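Local coordinates for protein translocated intimin receptor Tir (Escherichia coli, PDB 2ZQK) that serves as the host-membrane receptor for bacterial intimin, anchoring the bacterium to the cell surface, and triggers the actin polymerization that builds pedestals beneath it, at residues T10-Q15 and E53-A58. Residues are numbered along the deposited sequence; the frame is centred on the assembly and turned at random.
Sequences TATRDQ and EQAKAA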
loop_
_atom_site.group_PDB
_atom_site.type_symbol
_atom_site.label_atom_id
_atom_site.label_comp_id
_atom_site.label_asym_id
_atom_site.label_seq_id
_atom_site.Cartn_x
_atom_site.Cartn_y
_atom_site.Cartn_z
ATOM N N THR B 10 -32.669 20.689 6.575
ATOM C CA THR B 10 -32.164 19.703 5.626
ATOM C C THR B 10 -30.798 20.093 5.052
ATOM O O THR B 10 -29.875 19.285 5.060
ATOM C CB THR B 10 -33.179 19.475 4.477
ATOM O OG1 THR B 10 -34.384 18.923 5.022
ATOM C CG2 THR B 10 -32.624 18.508 3.441
ATOM N N ALA B 11 -30.664 21.321 4.563
ATOM C CA ALA B 11 -29.391 21.766 4.006
ATOM C C ALA B 11 -28.318 21.577 5.057
ATOM O O ALA B 11 -27.276 20.980 4.782
ATOM C CB ALA B 11 -29.461 23.228 3.604
ATOM N N THR B 12 -28.577 22.091 6.259
ATOM C CA THR B 12 -27.641 21.967 7.367
ATOM C C THR B 12 -27.262 20.500 7.574
ATOM O O THR B 12 -26.077 20.147 7.550
ATOM C CB THR B 12 -28.243 22.515 8.670
ATOM O OG1 THR B 12 -28.421 23.930 8.553
ATOM C CG2 THR B 12 -27.326 22.236 9.846
ATOM N N ARG B 13 -28.266 19.646 7.770
ATOM C CA ARG B 13 -28.022 18.218 7.962
ATOM C C ARG B 13 -27.069 17.648 6.914
ATOM O O ARG B 13 -26.168 16.879 7.247
ATOM C CB ARG B 13 -29.332 17.452 7.905
ATOM C CG ARG B 13 -29.162 15.952 7.753
ATOM C CD ARG B 13 -29.746 15.245 8.951
ATOM N NE ARG B 13 -30.994 15.880 9.352
ATOM C CZ ARG B 13 -32.082 15.934 8.592
ATOM N NH1 ARG B 13 -32.079 15.379 7.387
ATOM N NH2 ARG B 13 -33.161 16.569 9.026
ATOM N N ASP B 14 -27.281 18.013 5.648
ATOM C CA ASP B 14 -26.422 17.538 4.564
ATOM C C ASP B 14 -25.005 18.007 4.790
ATOM O O ASP B 14 -24.066 17.226 4.736
ATOM C CB ASP B 14 -26.877 18.066 3.198
ATOM C CG ASP B 14 -28.137 17.388 2.681
ATOM O OD1 ASP B 14 -28.339 16.180 2.951
ATOM O OD2 ASP B 14 -28.915 18.071 1.977
ATOM N N GLN B 15 -24.864 19.296 5.048
ATOM C CA GLN B 15 -23.564 19.897 5.269
ATOM C C GLN B 15 -22.808 19.280 6.439
ATOM O O GLN B 15 -21.641 18.899 6.305
ATOM C CB GLN B 15 -23.731 21.382 5.501
ATOM C CG GLN B 15 -22.442 22.108 5.704
ATOM C CD GLN B 15 -22.648 23.362 6.509
ATOM O OE1 GLN B 15 -23.443 24.233 6.134
ATOM N NE2 GLN B 15 -21.946 23.464 7.637
ATOM N N GLU B 53 -29.611 17.205 15.994
ATOM C CA GLU B 53 -29.982 18.328 16.847
ATOM C C GLU B 53 -29.570 19.629 16.205
ATOM O O GLU B 53 -30.377 20.549 16.107
ATOM C CB GLU B 53 -29.315 18.210 18.218
ATOM C CG GLU B 53 -29.802 17.017 18.997
ATOM C CD GLU B 53 -31.305 16.985 19.041
ATOM O OE1 GLU B 53 -31.898 17.841 19.731
ATOM O OE2 GLU B 53 -31.890 16.115 18.363
ATOM N N GLN B 54 -28.307 19.703 15.781
ATOM C CA GLN B 54 -27.766 20.891 15.121
ATOM C C GLN B 54 -28.668 21.274 13.952
ATOM O O GLN B 54 -29.052 22.440 13.804
ATOM C CB GLN B 54 -26.354 20.615 14.606
ATOM C CG GLN B 54 -25.267 20.683 15.656
ATOM C CD GLN B 54 -23.889 20.407 15.079
ATOM O OE1 GLN B 54 -23.520 19.253 14.826
ATOM N NE2 GLN B 54 -23.124 21.471 14.853
ATOM N N ALA B 55 -28.994 20.288 13.118
ATOM C CA ALA B 55 -29.875 20.517 11.985
ATOM C C ALA B 55 -31.176 21.188 12.468
ATOM O O ALA B 55 -31.641 22.162 11.878
ATOM C CB ALA B 55 -30.182 19.196 11.303
ATOM N N LYS B 56 -31.751 20.675 13.552
ATOM C CA LYS B 56 -32.982 21.239 14.093
ATOM C C LYS B 56 -32.814 22.640 14.658
ATOM O O LYS B 56 -33.734 23.449 14.577
ATOM C CB LYS B 56 -33.554 20.356 15.207
ATOM C CG LYS B 56 -33.968 18.959 14.806
ATOM C CD LYS B 56 -35.054 18.458 15.749
ATOM C CE LYS B 56 -35.151 16.945 15.762
ATOM N NZ LYS B 56 -34.060 16.346 16.588
ATOM N N ALA B 57 -31.662 22.921 15.258
ATOM C CA ALA B 57 -31.424 24.242 15.839
ATOM C C ALA B 57 -31.342 25.273 14.729
ATOM O O ALA B 57 -31.812 26.400 14.883
ATOM C CB ALA B 57 -30.139 24.248 16.662
ATOM N N ALA B 58 -30.739 24.871 13.611
ATOM C CA ALA B 58 -30.605 25.738 12.451
ATOM C C ALA B 58 -32.010 26.049 11.965
ATOM O O ALA B 58 -32.305 27.183 11.585
ATOM C CB ALA B 58 -29.829 25.028 11.361
#
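Helices 7-21 and 45-67 run nearly antiparallel where 10-15 meets 53-58, a worked example of close packing through small side chains. Their axes come within 8.1 Å, at 147° between chain directions, and Arg-13 and Ala-55 bring their CA atoms to 5.0 Å. Ala-55, largely buried, and Thr-12 carry most of the interface. Thr-12 points at the opposite helix with CG2 anti to its own backbone N, so that this methyl meets the CA of Ala-55, 3.7 Å from CG2 of Thr-12. The same CG2 of Thr-12 lies 4.0 Å from CB of Ala-58, which sets the methyl between the two alanines. The same rotation places OG1 beside the backbone N of Thr-12, and OG1 gives its hydrogen bond to the carbonyl oxygen of Thr-8, one turn earlier; the polar end is thus satisfied within its own helix. OG1 of Thr-12 also packs against CB of Ala-58, and no hydrogen bond crosses between the segments. Arg-13 touches the methyl of Ala-55 instead, CB of Arg-13 lying 3.9 Å from CB of Ala-55. With CG anti to the backbone N, the chain bends at chi2 and chi3, which puts NE of Arg-13 at 3.9 Å from CB of Ala-55 as well; NE and NH2 of Arg-13 make long, weak ion pairs with Glu-52 and Glu-9 respectively. The contact joins the antiparallel helical hairpin of the intimin-binding domain, whose connection carries the two-stranded sheet 27-31 and 37-40, while Asp-14 and Gln-15 pack against Asp-14 of the second subunit, another copy of this protein.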